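Rubisco operon transcriptional regulator (Synechocystis sp., PDB 5Y2W) probably represses carbon-concentration genes as a LysR-type transcription factor whose regulatory domain binds 2-phosphoglycolate, a probable effector linking carbon and nitrogen metabolism. Local coordinates at residues 58-61 and 62-65; 140-143 and 144-147; 200-203 and 204-208. All coordinates share one frame; numbering follows the deposited sequence.

Contact 1 of 3, residues 58-61 and 62-65; sequences NEDD and LYIV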
ATOM      1  N   ASN A  58      -0.622  14.792  17.469  1.00 58.90           N
ATOM      2  CA  ASN A  58      -0.453  13.747  18.497  1.00 61.37           C
ATOM      3  C   ASN A  58      -1.358  12.507  18.375  1.00 62.85           C
ATOM      4  O   ASN A  58      -1.884  12.027  19.381  1.00 60.88           O
ATOM      5  CB  ASN A  58      -0.649  14.389  19.865  1.00 61.07           C
ATOM      6  CG  ASN A  58      -0.498  13.395  21.002  1.00 61.20           C
ATOM      7  OD1 ASN A  58       0.391  12.546  21.014  1.00 66.70           O
ATOM      8  ND2 ASN A  58      -1.394  13.481  21.939  1.00 57.81           N
ATOM      9  N   GLU A  59      -1.514  11.965  17.160  1.00 58.39           N
ATOM     10  CA  GLU A  59      -2.574  10.962  16.904  1.00 55.14           C
ATOM     11  C   GLU A  59      -2.295   9.552  17.423  1.00 51.31           C
ATOM     12  O   GLU A  59      -3.208   8.786  17.729  1.00 45.28           O
ATOM     13  CB  GLU A  59      -2.951  10.946  15.421  1.00 58.88           C
ATOM     14  CG  GLU A  59      -3.520  12.283  14.964  1.00 63.00           C
ATOM     15  CD  GLU A  59      -4.093  12.235  13.562  1.00 72.95           C
ATOM     16  OE1 GLU A  59      -5.000  11.416  13.341  1.00 84.63           O
ATOM     17  OE2 GLU A  59      -3.647  13.002  12.675  1.00 75.81           O
ATOM     18  N   ASP A  60      -1.030   9.211  17.595  1.00 49.08           N
ATOM     19  CA  ASP A  60      -0.674   7.824  17.869  1.00 46.66           C
ATOM     20  C   ASP A  60       0.231   7.719  19.069  1.00 47.66           C
ATOM     21  O   ASP A  60       0.827   8.705  19.520  1.00 52.93           O
ATOM     22  CB  ASP A  60       0.049   7.253  16.622  1.00 52.47           C
ATOM     23  CG  ASP A  60      -0.804   7.368  15.354  1.00 48.69           C
ATOM     24  OD1 ASP A  60      -1.768   6.599  15.258  1.00 50.25           O
ATOM     25  OD2 ASP A  60      -0.550   8.256  14.505  1.00 54.40           O
ATOM     26  N   ASP A  61       0.359   6.495  19.542  1.00 47.92           N
ATOM     27  CA  ASP A  61       1.300   6.153  20.575  1.00 48.85           C
ATOM     28  C   ASP A  61       2.738   6.132  20.065  1.00 51.76           C
ATOM     29  O   ASP A  61       3.634   6.753  20.637  1.00 52.59           O
ATOM     30  CB  ASP A  61       0.914   4.774  21.104  1.00 52.17           C
ATOM     31  CG  ASP A  61      -0.463   4.784  21.743  1.00 58.60           C
ATOM     32  OD1 ASP A  61      -0.696   5.685  22.573  1.00 58.25           O
ATOM     33  OD2 ASP A  61      -1.329   3.958  21.391  1.00 57.38           O
ATOM     34  N   LEU A  62       2.942   5.407  18.966  1.00 55.28           N
ATOM     35  CA  LEU A  62       4.252   5.263  18.382  1.00 52.33           C
ATOM     36  C   LEU A  62       4.256   5.433  16.860  1.00 55.95           C
ATOM     37  O   LEU A  62       3.265   5.180  16.168  1.00 54.50           O
ATOM     38  CB  LEU A  62       4.828   3.910  18.751  1.00 48.97           C
ATOM     39  CG  LEU A  62       5.180   3.654  20.223  1.00 51.77           C
ATOM     40  CD1 LEU A  62       5.519   2.165  20.377  1.00 48.27           C
ATOM     41  CD2 LEU A  62       6.324   4.544  20.750  1.00 47.10           C
ATOM     42  N   TYR A  63       5.417   5.847  16.371  1.00 53.61           N
ATOM     43  CA  TYR A  63       5.624   6.135  14.989  1.00 46.49           C
ATOM     44  C   TYR A  63       6.872   5.379  14.556  1.00 47.59           C
ATOM     45  O   TYR A  63       7.896   5.346  15.256  1.00 41.46           O
ATOM     46  CB  TYR A  63       5.802   7.625  14.804  1.00 47.00           C
ATOM     47  CG  TYR A  63       4.644   8.465  15.339  1.00 47.46           C
ATOM     48  CD1 TYR A  63       4.623   8.911  16.677  1.00 52.07           C
ATOM     49  CD2 TYR A  63       3.574   8.817  14.518  1.00 46.16           C
ATOM     50  CE1 TYR A  63       3.551   9.643  17.166  1.00 49.53           C
ATOM     51  CE2 TYR A  63       2.522   9.573  14.999  1.00 49.27           C
ATOM     52  CZ  TYR A  63       2.509   9.961  16.330  1.00 50.50           C
ATOM     53  OH  TYR A  63       1.488  10.726  16.791  1.00 57.02           O
ATOM     54  N   ILE A  64       6.784   4.767  13.387  1.00 45.82           N
ATOM     55  CA  ILE A  64       7.955   4.217  12.728  1.00 40.64           C
ATOM     56  C   ILE A  64       8.304   5.014  11.472  1.00 43.09           C
ATOM     57  O   ILE A  64       7.501   5.193  10.507  1.00 35.42           O
ATOM     58  CB  ILE A  64       7.721   2.757  12.448  1.00 44.48           C
ATOM     59  CG1 ILE A  64       7.448   2.101  13.811  1.00 48.64           C
ATOM     60  CG2 ILE A  64       8.903   2.152  11.676  1.00 46.15           C
ATOM     61  CD1 ILE A  64       7.766   0.627  13.907  1.00 50.35           C
ATOM     62  N   VAL A  65       9.518   5.543  11.527  1.00 42.71           N
ATOM     63  CA  VAL A  65      10.035   6.453  10.534  1.00 39.02           C
ATOM     64  C   VAL A  65      11.495   6.081  10.242  1.00 41.90           C
ATOM     65  O   VAL A  65      12.130   5.412  11.056  1.00 31.98           O
ATOM     66  CB  VAL A  65       9.960   7.877  11.026  1.00 44.26           C
ATOM     67  CG1 VAL A  65       8.515   8.204  11.349  1.00 45.90           C
ATOM     68  CG2 VAL A  65      10.884   8.090  12.239  1.00 46.27           C
TER

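Contact 2 of 3, residues 140-143 and 144-147; sequences LGSN and EAIK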
ATOM      1  N   LEU A 140       4.372   7.580  -8.986  1.00 39.66           N
ATOM      2  CA  LEU A 140       3.398   6.586  -8.505  1.00 33.69           C
ATOM      3  C   LEU A 140       3.370   6.475  -6.989  1.00 36.45           C
ATOM      4  O   LEU A 140       4.311   6.019  -6.373  1.00 39.66           O
ATOM      5  CB  LEU A 140       3.627   5.239  -9.118  1.00 37.44           C
ATOM      6  CG  LEU A 140       3.697   5.169 -10.634  1.00 40.65           C
ATOM      7  CD1 LEU A 140       3.911   3.730 -11.079  1.00 42.82           C
ATOM      8  CD2 LEU A 140       2.434   5.731 -11.233  1.00 45.20           C
ATOM      9  N   GLY A 141       2.255   6.889  -6.390  1.00 42.31           N
ATOM     10  CA  GLY A 141       2.121   6.947  -4.947  1.00 40.65           C
ATOM     11  C   GLY A 141       1.979   5.630  -4.153  1.00 39.39           C
ATOM     12  O   GLY A 141       1.131   5.523  -3.261  1.00 36.97           O
ATOM     13  N   SER A 142       2.827   4.652  -4.412  1.00 37.48           N
ATOM     14  CA  SER A 142       2.773   3.397  -3.682  1.00 33.61           C
ATOM     15  C   SER A 142       3.970   2.612  -4.096  1.00 36.66           C
ATOM     16  O   SER A 142       4.301   2.583  -5.286  1.00 37.60           O
ATOM     17  CB  SER A 142       1.523   2.635  -4.095  1.00 37.81           C
ATOM     18  OG  SER A 142       1.667   1.239  -3.971  1.00 43.52           O
ATOM     19  N   ASN A 143       4.663   2.004  -3.143  1.00 38.35           N
ATOM     20  CA  ASN A 143       5.730   1.052  -3.477  1.00 41.55           C
ATOM     21  C   ASN A 143       5.270  -0.100  -4.359  1.00 38.43           C
ATOM     22  O   ASN A 143       6.033  -0.586  -5.207  1.00 37.08           O
ATOM     23  CB  ASN A 143       6.418   0.518  -2.225  1.00 39.76           C
ATOM     24  CG  ASN A 143       7.006   1.636  -1.363  1.00 39.61           C
ATOM     25  OD1 ASN A 143       7.917   2.376  -1.770  1.00 35.72           O
ATOM     26  ND2 ASN A 143       6.461   1.777  -0.165  1.00 37.21           N
ATOM     27  N   GLU A 144       4.053  -0.572  -4.163  1.00 34.01           N
ATOM     28  CA  GLU A 144       3.618  -1.760  -4.891  1.00 38.62           C
ATOM     29  C   GLU A 144       3.385  -1.298  -6.322  1.00 37.95           C
ATOM     30  O   GLU A 144       3.740  -1.963  -7.232  1.00 37.34           O
ATOM     31  CB  GLU A 144       2.314  -2.348  -4.353  1.00 44.25           C
ATOM     32  CG  GLU A 144       2.103  -2.120  -2.867  1.00 51.17           C
ATOM     33  CD  GLU A 144       3.091  -2.941  -2.110  1.00 58.84           C
ATOM     34  OE1 GLU A 144       3.162  -4.128  -2.528  1.00 58.21           O
ATOM     35  OE2 GLU A 144       3.809  -2.420  -1.177  1.00 60.40           O
ATOM     36  N   ALA A 145       2.788  -0.126  -6.489  1.00 41.19           N
ATOM     37  CA  ALA A 145       2.534   0.439  -7.841  1.00 40.01           C
ATOM     38  C   ALA A 145       3.830   0.530  -8.613  1.00 42.33           C
ATOM     39  O   ALA A 145       3.853   0.151  -9.760  1.00 38.38           O
ATOM     40  CB  ALA A 145       1.915   1.813  -7.722  1.00 39.30           C
ATOM     41  N   ILE A 146       4.906   0.995  -7.939  1.00 35.43           N
ATOM     42  CA  ILE A 146       6.162   1.113  -8.552  1.00 35.55           C
ATOM     43  C   ILE A 146       6.746  -0.234  -8.918  1.00 38.53           C
ATOM     44  O   ILE A 146       7.281  -0.394 -10.017  1.00 39.30           O
ATOM     45  CB  ILE A 146       7.174   1.900  -7.700  1.00 35.64           C
ATOM     46  CG1 ILE A 146       6.735   3.335  -7.579  1.00 34.37           C
ATOM     47  CG2 ILE A 146       8.524   1.849  -8.378  1.00 36.53           C
ATOM     48  CD1 ILE A 146       7.592   4.205  -6.697  1.00 36.90           C
ATOM     49  N   LYS A 147       6.630  -1.236  -8.066  1.00 41.02           N
ATOM     50  CA  LYS A 147       7.129  -2.578  -8.465  1.00 38.73           C
ATOM     51  C   LYS A 147       6.387  -3.129  -9.705  1.00 37.56           C
ATOM     52  O   LYS A 147       6.989  -3.761 -10.579  1.00 36.03           O
ATOM     53  CB  LYS A 147       6.970  -3.575  -7.352  1.00 38.84           C
ATOM     54  CG  LYS A 147       7.925  -3.284  -6.193  1.00 45.98           C
ATOM     55  CD  LYS A 147       7.927  -4.411  -5.181  1.00 44.50           C
ATOM     56  CE  LYS A 147       6.669  -4.471  -4.321  1.00 45.29           C
ATOM     57  NZ  LYS A 147       6.698  -5.778  -3.616  1.00 45.94           N
TER

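Contact 3 of 3, residues 200-203 and 204-208; sequences ITQT and FLDYL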
ATOM      1  N   ILE A 200       0.795  -0.096  27.802  1.00 58.34           N
ATOM      2  CA  ILE A 200       0.608  -0.935  26.598  1.00 62.21           C
ATOM      3  C   ILE A 200       1.694  -0.570  25.571  1.00 54.73           C
ATOM      4  O   ILE A 200       2.475  -1.423  25.133  1.00 52.47           O
ATOM      5  CB  ILE A 200      -0.764  -0.707  25.928  1.00 62.37           C
ATOM      6  CG1 ILE A 200      -1.919  -0.836  26.920  1.00 72.47           C
ATOM      7  CG2 ILE A 200      -0.937  -1.693  24.785  1.00 71.68           C
ATOM      8  CD1 ILE A 200      -2.970   0.259  26.757  1.00 75.46           C
ATOM      9  N   THR A 201       1.730   0.725  25.239  1.00 54.17           N
ATOM     10  CA  THR A 201       2.762   1.341  24.417  1.00 55.38           C
ATOM     11  C   THR A 201       4.177   0.995  24.884  1.00 56.89           C
ATOM     12  O   THR A 201       5.040   0.579  24.080  1.00 59.60           O
ATOM     13  CB  THR A 201       2.621   2.866  24.456  1.00 55.58           C
ATOM     14  OG1 THR A 201       1.297   3.227  24.065  1.00 52.05           O
ATOM     15  CG2 THR A 201       3.639   3.529  23.515  1.00 58.18           C
ATOM     16  N   GLN A 202       4.434   1.162  26.178  1.00 56.77           N
ATOM     17  CA  GLN A 202       5.765   0.849  26.698  1.00 54.07           C
ATOM     18  C   GLN A 202       6.031  -0.637  26.504  1.00 50.65           C
ATOM     19  O   GLN A 202       7.167  -1.054  26.224  1.00 51.49           O
ATOM     20  CB  GLN A 202       5.906   1.235  28.185  1.00 54.70           C
ATOM     21  CG  GLN A 202       7.297   0.964  28.753  1.00 56.02           C
ATOM     22  CD  GLN A 202       8.332   1.901  28.155  1.00 57.52           C
ATOM     23  OE1 GLN A 202       8.112   3.102  28.083  1.00 61.09           O
ATOM     24  NE2 GLN A 202       9.446   1.354  27.709  1.00 59.46           N
ATOM     25  N   THR A 203       5.003  -1.456  26.658  1.00 49.94           N
ATOM     26  CA  THR A 203       5.226  -2.932  26.563  1.00 56.97           C
ATOM     27  C   THR A 203       5.600  -3.300  25.111  1.00 57.08           C
ATOM     28  O   THR A 203       6.451  -4.146  24.867  1.00 57.82           O
ATOM     29  CB  THR A 203       3.971  -3.747  26.970  1.00 56.02           C
ATOM     30  OG1 THR A 203       3.413  -3.222  28.187  1.00 59.34           O
ATOM     31  CG2 THR A 203       4.286  -5.211  27.125  1.00 52.00           C
ATOM     32  N   PHE A 204       4.950  -2.648  24.147  1.00 64.39           N
ATOM     33  CA  PHE A 204       5.172  -2.979  22.735  1.00 57.86           C
ATOM     34  C   PHE A 204       6.589  -2.594  22.335  1.00 50.61           C
ATOM     35  O   PHE A 204       7.291  -3.370  21.674  1.00 44.81           O
ATOM     36  CB  PHE A 204       4.156  -2.292  21.784  1.00 60.04           C
ATOM     37  CG  PHE A 204       4.451  -2.585  20.333  1.00 60.93           C
ATOM     38  CD1 PHE A 204       4.268  -3.869  19.827  1.00 58.39           C
ATOM     39  CD2 PHE A 204       5.030  -1.629  19.511  1.00 64.15           C
ATOM     40  CE1 PHE A 204       4.598  -4.172  18.519  1.00 60.91           C
ATOM     41  CE2 PHE A 204       5.364  -1.935  18.191  1.00 62.33           C
ATOM     42  CZ  PHE A 204       5.142  -3.209  17.703  1.00 58.20           C
ATOM     43  N   LEU A 205       6.994  -1.410  22.799  1.00 50.59           N
ATOM     44  CA  LEU A 205       8.277  -0.806  22.510  1.00 44.22           C
ATOM     45  C   LEU A 205       9.410  -1.698  22.935  1.00 51.04           C
ATOM     46  O   LEU A 205      10.330  -1.997  22.141  1.00 53.95           O
ATOM     47  CB  LEU A 205       8.340   0.561  23.194  1.00 51.68           C
ATOM     48  CG  LEU A 205       9.595   1.440  23.024  1.00 58.33           C
ATOM     49  CD1 LEU A 205       9.925   1.696  21.545  1.00 57.00           C
ATOM     50  CD2 LEU A 205       9.421   2.781  23.756  1.00 56.35           C
ATOM     51  N   ASP A 206       9.325  -2.189  24.164  1.00 53.76           N
ATOM     52  CA  ASP A 206      10.330  -3.119  24.679  1.00 55.92           C
ATOM     53  C   ASP A 206      10.269  -4.413  23.912  1.00 50.99           C
ATOM     54  O   ASP A 206      11.290  -5.053  23.706  1.00 51.96           O
ATOM     55  CB  ASP A 206      10.105  -3.438  26.187  1.00 60.80           C
ATOM     56  CG  ASP A 206      10.227  -2.208  27.080  1.00 59.54           C
ATOM     57  OD1 ASP A 206      10.943  -1.269  26.705  1.00 67.80           O
ATOM     58  OD2 ASP A 206       9.590  -2.151  28.135  1.00 62.96           O
ATOM     59  N   TYR A 207       9.059  -4.833  23.535  1.00 53.32           N
ATOM     60  CA  TYR A 207       8.908  -6.067  22.743  1.00 54.58           C
ATOM     61  C   TYR A 207       9.611  -5.920  21.358  1.00 45.43           C
ATOM     62  O   TYR A 207      10.423  -6.772  20.918  1.00 44.39           O
ATOM     63  CB  TYR A 207       7.415  -6.443  22.596  1.00 59.46           C
ATOM     64  CG  TYR A 207       7.200  -7.549  21.574  1.00 67.70           C
ATOM     65  CD1 TYR A 207       7.532  -8.873  21.862  1.00 68.03           C
ATOM     66  CD2 TYR A 207       6.713  -7.257  20.296  1.00 68.99           C
ATOM     67  CE1 TYR A 207       7.373  -9.872  20.915  1.00 69.07           C
ATOM     68  CE2 TYR A 207       6.556  -8.244  19.345  1.00 71.18           C
ATOM     69  CZ  TYR A 207       6.876  -9.547  19.657  1.00 75.63           C
ATOM     70  OH  TYR A 207       6.697 -10.502  18.687  1.00 81.11           O
ATOM     71  N   LEU A 208       9.322  -4.807  20.709  1.00 47.38           N
ATOM     72  CA  LEU A 208       9.948  -4.486  19.413  1.00 51.15           C
ATOM     73  C   LEU A 208      11.456  -4.482  19.529  1.00 45.23           C
ATOM     74  O   LEU A 208      12.154  -5.143  18.741  1.00 49.10           O
ATOM     75  CB  LEU A 208       9.455  -3.117  18.910  1.00 50.47           C
ATOM     76  CG  LEU A 208       9.989  -2.608  17.555  1.00 47.56           C
ATOM     77  CD1 LEU A 208       9.686  -3.557  16.389  1.00 48.80           C
ATOM     78  CD2 LEU A 208       9.386  -1.257  17.264  1.00 48.73           C
TER

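Contact 1 of 3, residues 58-61 and 62-65
The phenol of Tyr63 reaches back to the loop that leads into its own strand, and its OH accepts a hydrogen bond from the backbone N of Asp60 at 3.0 Å (N-H...O angle 154°). Packing is closest at Asp60. Asp60 CB rests 3.7 Å from Tyr63 CZ, and Asp60 OD2 comes within 3.4 Å of Tyr63 CE2, the carboxylate and ring planes standing 82° apart. With CG anti to the carbonyl carbon (chi1 -56°), the tyrosine ring is swung beside its backbone N, which brings the OH to the turn. An aromatic residue with a polar end suits this place, since the ring is buried while the hydroxyl oxygen satisfies a loop N-H. The carboxylate of Asp60 forms a salt bridge with Arg54, whose positive charge probably offsets the cost of burying it. The other side is looser: Asn58 is exposed, and the carboxylate of Glu59 turns from the strand, weakly tied to Arg54. Asn58 is the C-prime residue of the Schellman motif that ends helix 48-56. From there the chain enters strand 62-65, between strands 11-18 and 186-192, with Tyr63 against Ile51 and Met55 of helix 48-56 and Leu62 against Phe204 of helix 199-211.

Contact 2 of 3, residues 140-143 and 144-147
Ser142 OG accepts two backbone N-H groups of the first helical turn. The bond from Ala145 N is 3.1 Å long and almost straight, at 171°, whereas the one from Glu144 N, at 3.0 Å, is bent to 128° and weak. Placing OG anti to its own backbone N (chi1 152°) turns the hydroxyl oxygen over these amides, which have no preceding turn of helix to supply carbonyls; a short side chain with an acceptor fits this role. An alanine here would remove that oxygen and is likely to leave the Ala145 amide without its capping partner, weakening the start of the helix. Backbone bonds then take over, from Ile146 N to Ser142 O and from Lys147 N to Asn143 O.

The apolar contacts lie beside the cap. Leu140 CB meets Ala145 CB at 4.1 Å and Ile146 CG1 at 4.0 Å, and Ser142 CB lies 3.7 Å from Ala145 CB, a close approach that the small alanine methyl fits. Ala145 also packs on Pro26 of the second subunit, and Leu140 on its Leu43.

The polar ends of Asn143 and Lys147 are satisfied by partners beyond the turn. Asn143 bonds through OD1 to Arg113 and through ND2 to Thr19, both residues of the 2-phosphoglycolate pocket, while Lys147 NZ bonds to Thr163 O and forms a salt bridge with Glu167. The arrangement is a serine N-cap on helix 143-151, set beside the 2-phosphoglycolate pocket of a LysR-type, periplasmic-binding-protein-like domain.

Contact 3 of 3, residues 200-203 and 204-208
Gln202 and Asp206, one helical turn apart, are joined by a side-chain hydrogen bond of 3.2 Å from Gln202 NE2 to Asp206 OD1. The N-H...O angle is 136°, so the bond is clearly bent. The aspartate oxygen is met on its syn side but 32° out of the carboxylate plane, while it lies close to the plane of the glutamine amide. Gln202 has CG anti to the backbone N (chi1 -178°) and then bends at chi2, which carries the amide over the next turn; its long, neutral chain can span that distance and offer an N-H to the short acid.

Beneath this pair runs the backbone framework that sets their spacing. Phe204 N bonds to Ile200 O, Leu205 N to Thr201 O, Asp206 N to Gln202 O and Tyr207 N to Thr203 O, all at 2.9 to 3.2 Å. Side-chain carbons lie against the same carbonyls, with Leu205 CB 3.4 Å from Thr201 O and Tyr207 CB 3.4 Å from Thr203 O. Thr203 OG1 donates a hydrogen bond to Val199 O one turn back, so the hydroxyl of this beta-branched residue is satisfied within the helix.

Farther out, buried Phe204 meets Phe32 edge-to-face and packs on Leu13 and Leu15, while the partly exposed Tyr207 meets the same Phe32 ring. This is an amphipathic alpha-helix with i to i+4 bonding, its apolar side laid on helix 24-35 and the mixed sheet, and its polar pair on the outer side.

Contacts 1 and 3 share one half of the fold and touch: Leu62 CG lies 3.6 Å from Thr201 CG2, and Ile64 CD1 4.2 Å from Leu208 CD2, so strand 62-65 and helix 199-211 are packed together. Both are partly buried, but contact 1 keeps its polar bond among buried residues, whereas contact 3 sets its polar pair on the outer side of the helix. Contact 2 differs: all its touching residues are buried, it borders the second subunit, and its centre is about 23 Å from that of contact 1 and about 31 Å from that of contact 3. A phenol bonded to a loop amide marks contact 1, a serine cap near bound 2-phosphoglycolate contact 2, and an amide-carboxylate pair contact 3.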